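Endoglucanase (Cryptopygus antarcticus, PDB 5H4U) hydrolyses internal beta-1,4-glucosidic linkages in lichenan, barley beta-glucan and carboxymethylcellulose, cutting the last mainly to cellobiose, cellotriose and cellotetraose. Local coordinates at residues Glu99-Met109 and Lys120-Thr128. Residues are numbered along the deposited sequence; the frame is centred on the assembly and turned at random.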
loop_
_atom_site.group_PDB
_atom_site.type_symbol
_atom_site.label_atom_id
_atom_site.label_comp_id
_atom_site.label_asym_id
_atom_site.label_seq_id
_atom_site.Cartn_x
_atom_site.Cartn_y
_atom_site.Cartn_z
ATOM N N GLU A 99 11.871 -2.579 10.896
ATOM C CA GLU A 99 11.796 -2.120 9.510
ATOM C C GLU A 99 12.996 -2.601 8.697
ATOM O O GLU A 99 12.890 -2.786 7.479
ATOM C CB GLU A 99 11.675 -0.587 9.434
ATOM C CG GLU A 99 10.320 -0.049 9.910
ATOM C CD GLU A 99 9.996 1.398 9.460
ATOM O OE1 GLU A 99 10.862 2.291 9.524
ATOM O OE2 GLU A 99 8.844 1.637 9.025
ATOM N N SER A 100 14.139 -2.830 9.339
ATOM C CA SER A 100 15.252 -3.370 8.584
ATOM C C SER A 100 14.910 -4.723 7.974
ATOM O O SER A 100 15.480 -5.094 6.945
ATOM C CB SER A 100 16.476 -3.471 9.485
ATOM O OG SER A 100 16.175 -4.205 10.655
ATOM N N GLN A 101 13.940 -5.431 8.536
ATOM C CA GLN A 101 13.555 -6.721 7.991
ATOM C C GLN A 101 12.331 -6.677 7.090
ATOM O O GLN A 101 12.143 -7.603 6.298
ATOM C CB GLN A 101 13.265 -7.696 9.138
ATOM C CG GLN A 101 14.373 -8.659 9.485
ATOM C CD GLN A 101 13.798 -9.876 10.150
ATOM O OE1 GLN A 101 13.254 -10.773 9.468
ATOM N NE2 GLN A 101 13.861 -9.911 11.498
ATOM N N THR A 102 11.519 -5.626 7.151
ATOM C CA THR A 102 10.277 -5.583 6.388
ATOM C C THR A 102 10.283 -4.571 5.256
ATOM O O THR A 102 9.594 -4.790 4.260
ATOM C CB THR A 102 9.081 -5.288 7.303
ATOM O OG1 THR A 102 9.264 -4.032 7.955
ATOM C CG2 THR A 102 8.946 -6.364 8.348
ATOM N N CYS A 103 11.045 -3.488 5.373
ATOM C CA CYS A 103 10.989 -2.436 4.374
ATOM C C CYS A 103 11.442 -2.938 3.010
ATOM O O CYS A 103 12.559 -3.453 2.852
ATOM C CB CYS A 103 11.813 -1.229 4.816
ATOM S SG CYS A 103 10.795 0.023 5.714
ATOM N N CYS A 104 10.534 -2.822 2.040
ATOM C CA CYS A 104 10.714 -3.252 0.658
ATOM C C CYS A 104 10.830 -4.760 0.513
ATOM O O CYS A 104 11.277 -5.245 -0.524
ATOM C CB CYS A 104 11.912 -2.548 0.016
ATOM S SG CYS A 104 11.748 -0.781 0.230
ATOM N N ALA A 105 10.427 -5.513 1.525
ATOM C CA ALA A 105 10.296 -6.941 1.360
ATOM C C ALA A 105 8.975 -7.242 0.674
ATOM O O ALA A 105 7.992 -6.505 0.817
ATOM C CB ALA A 105 10.367 -7.650 2.704
ATOM N N CYS A 106 8.962 -8.315 -0.096
ATOM C CA CYS A 106 7.753 -8.751 -0.772
ATOM C C CYS A 106 7.199 -10.020 -0.160
ATOM O O CYS A 106 7.939 -10.925 0.246
ATOM C CB CYS A 106 7.974 -8.980 -2.264
ATOM S SG CYS A 106 8.197 -7.442 -3.103
ATOM N N TYR A 107 5.889 -10.084 -0.140
ATOM C CA TYR A 107 5.196 -11.240 0.373
ATOM C C TYR A 107 4.145 -11.609 -0.657
ATOM O O TYR A 107 3.532 -10.724 -1.263
ATOM C CB TYR A 107 4.602 -10.926 1.761
ATOM C CG TYR A 107 5.657 -10.432 2.744
ATOM C CD1 TYR A 107 6.111 -9.127 2.706
ATOM C CD2 TYR A 107 6.218 -11.286 3.694
ATOM C CE1 TYR A 107 7.072 -8.692 3.566
ATOM C CE2 TYR A 107 7.180 -10.850 4.566
ATOM C CZ TYR A 107 7.601 -9.547 4.499
ATOM O OH TYR A 107 8.551 -9.069 5.375
ATOM N N GLU A 108 4.019 -12.902 -0.940
ATOM C CA GLU A 108 2.885 -13.397 -1.703
ATOM C C GLU A 108 1.932 -14.114 -0.757
ATOM O O GLU A 108 2.351 -14.937 0.066
ATOM C CB GLU A 108 3.292 -14.297 -2.860
ATOM C CG GLU A 108 2.992 -15.731 -2.635
ATOM C CD GLU A 108 3.207 -16.580 -3.868
ATOM O OE1 GLU A 108 2.403 -17.526 -4.006
ATOM O OE2 GLU A 108 4.111 -16.293 -4.704
ATOM N N MET A 109 0.664 -13.744 -0.831
ATOM C CA MET A 109 -0.355 -14.218 0.084
ATOM C C MET A 109 -1.477 -14.890 -0.690
ATOM O O MET A 109 -1.835 -14.465 -1.801
ATOM C CB MET A 109 -0.887 -13.050 0.982
ATOM C CG MET A 109 -1.209 -11.671 0.308
ATOM S SD MET A 109 -1.401 -10.280 1.520
ATOM C CE MET A 109 -2.784 -9.385 0.919
ATOM N N LYS A 120 -4.503 -14.997 -5.145
ATOM C CA LYS A 120 -3.116 -14.772 -4.805
ATOM C C LYS A 120 -2.781 -13.316 -5.070
ATOM O O LYS A 120 -2.985 -12.820 -6.183
ATOM C CB LYS A 120 -2.189 -15.650 -5.632
ATOM C CG LYS A 120 -2.106 -17.099 -5.280
ATOM C CD LYS A 120 -0.636 -17.496 -5.446
ATOM C CE LYS A 120 -0.422 -18.888 -6.036
ATOM N NZ LYS A 120 0.565 -18.831 -7.170
ATOM N N MET A 121 -2.238 -12.639 -4.069
ATOM C CA MET A 121 -1.770 -11.282 -4.281
ATOM C C MET A 121 -0.343 -11.153 -3.777
ATOM O O MET A 121 -0.001 -11.655 -2.701
ATOM C CB MET A 121 -2.650 -10.268 -3.583
ATOM C CG MET A 121 -2.233 -8.856 -3.874
ATOM S SD MET A 121 -3.173 -7.656 -2.923
ATOM C CE MET A 121 -2.638 -6.134 -3.724
ATOM N N ILE A 122 0.477 -10.435 -4.530
ATOM C CA ILE A 122 1.868 -10.215 -4.180
ATOM C C ILE A 122 2.028 -8.729 -3.910
ATOM O O ILE A 122 1.681 -7.887 -4.756
ATOM C CB ILE A 122 2.805 -10.700 -5.292
ATOM C CG1 ILE A 122 2.469 -12.147 -5.637
ATOM C CG2 ILE A 122 4.241 -10.609 -4.852
ATOM C CD1 ILE A 122 3.293 -12.721 -6.743
ATOM N N VAL A 123 2.486 -8.402 -2.703
ATOM C CA VAL A 123 2.646 -7.010 -2.306
ATOM C C VAL A 123 4.102 -6.763 -1.957
ATOM O O VAL A 123 4.824 -7.659 -1.498
ATOM C CB VAL A 123 1.714 -6.609 -1.131
ATOM C CG1 VAL A 123 0.271 -6.786 -1.535
ATOM C CG2 VAL A 123 2.013 -7.422 0.100
ATOM N N GLN A 124 4.534 -5.533 -2.199
ATOM C CA GLN A 124 5.756 -5.015 -1.623
ATOM C C GLN A 124 5.405 -4.099 -0.459
ATOM O O GLN A 124 4.531 -3.229 -0.577
ATOM C CB GLN A 124 6.595 -4.260 -2.642
ATOM C CG GLN A 124 7.954 -3.880 -2.053
ATOM C CD GLN A 124 8.798 -3.065 -2.986
ATOM O OE1 GLN A 124 8.288 -2.432 -3.904
ATOM N NE2 GLN A 124 10.102 -3.048 -2.739
ATOM N N VAL A 125 6.089 -4.310 0.660
ATOM C CA VAL A 125 5.850 -3.536 1.864
ATOM C C VAL A 125 6.611 -2.222 1.724
ATOM O O VAL A 125 7.823 -2.213 1.471
ATOM C CB VAL A 125 6.294 -4.324 3.102
ATOM C CG1 VAL A 125 6.237 -3.457 4.360
ATOM C CG2 VAL A 125 5.481 -5.599 3.241
ATOM N N THR A 126 5.889 -1.102 1.827
ATOM C CA THR A 126 6.509 0.214 1.767
ATOM C C THR A 126 6.294 1.031 3.043
ATOM O O THR A 126 6.801 2.160 3.146
ATOM C CB THR A 126 5.997 0.989 0.546
ATOM O OG1 THR A 126 4.606 1.288 0.698
ATOM C CG2 THR A 126 6.170 0.125 -0.680
ATOM N N ASN A 127 5.580 0.491 4.027
ATOM C CA ASN A 127 5.201 1.291 5.176
ATOM C C ASN A 127 4.993 0.381 6.365
ATOM O O ASN A 127 4.659 -0.794 6.217
ATOM C CB ASN A 127 3.912 2.075 4.909
ATOM C CG ASN A 127 3.612 3.055 5.997
ATOM O OD1 ASN A 127 4.394 3.973 6.252
ATOM N ND2 ASN A 127 2.509 2.843 6.691
ATOM N N THR A 128 5.132 0.947 7.548
ATOM C CA THR A 128 4.827 0.231 8.773
ATOM C C THR A 128 3.528 0.760 9.341
ATOM O O THR A 128 3.374 1.971 9.519
ATOM C CB THR A 128 5.940 0.371 9.806
ATOM O OG1 THR A 128 7.125 -0.259 9.310
ATOM C CG2 THR A 128 5.514 -0.308 11.088
#
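Val125 lays its CG2 methyl obliquely against one side of the Tyr107 ring, 3.5 Å from CE1, while its CB and other methyl, CG1, rest against the carbonyl oxygen of Thr102. The valine thus fills the corner where the turn after helix 99-102 runs into strand 106-109. Its backbone grips the same corner: Val125 O accepts from Cys104 N in a bent bond (138° at the hydrogen), whereas Val125 N donates almost straight to Ala105 O. From there the two chains form an antiparallel ladder, with Tyr107-Val123 and Met109-Met121 as doubly hydrogen-bonded pairs.

The two faces of this hairpin have different characters. On one, the sulfur of Cys106 lies over the aliphatic stem of Gln124, 3.6 Å from CB, and Glu108 packs its CB against Ile122 CG1 before its carboxylate crosses the methylenes of Lys120; Glu108 OE1 reaches Lys120 NZ only in a long salt bridge of 3.9 Å. With CG anti to the backbone N (chi1 -173°) and the chain extended, Gln124 carries its amide back to the turn, where NE2 makes a weak bond to Cys104 O; the main polar partner is Ser217, whose OG bonds OE1, and NE2 also reaches Cys219 O. The opposite face, of Tyr107, Val123, Met109 and Met121, is largely apolar, Met109 CE meeting Met121 SD at 4.2 Å.

At the far end, Thr128 OG1 donates to the anti lone pair of Glu99 OE2 (2.6 Å), tying the helix to the strand; Ser34 shares that oxygen and Lys40 pairs with OE1. Thr128 lies about 8 Å, side chain to side chain, from Asp138, the inferred proton donor. Disulfides from Cys103 and Cys104 in the turn, to Cys35 and Cys219, and from Cys106 at the start of the strand, to Cys209, pin this corner to surrounding segments. Within the double-psi beta-barrel of family 45, the hairpin is flanked by strands 201-207 and 85-94, and strand 135-140 packs against its Tyr107-Met121 face.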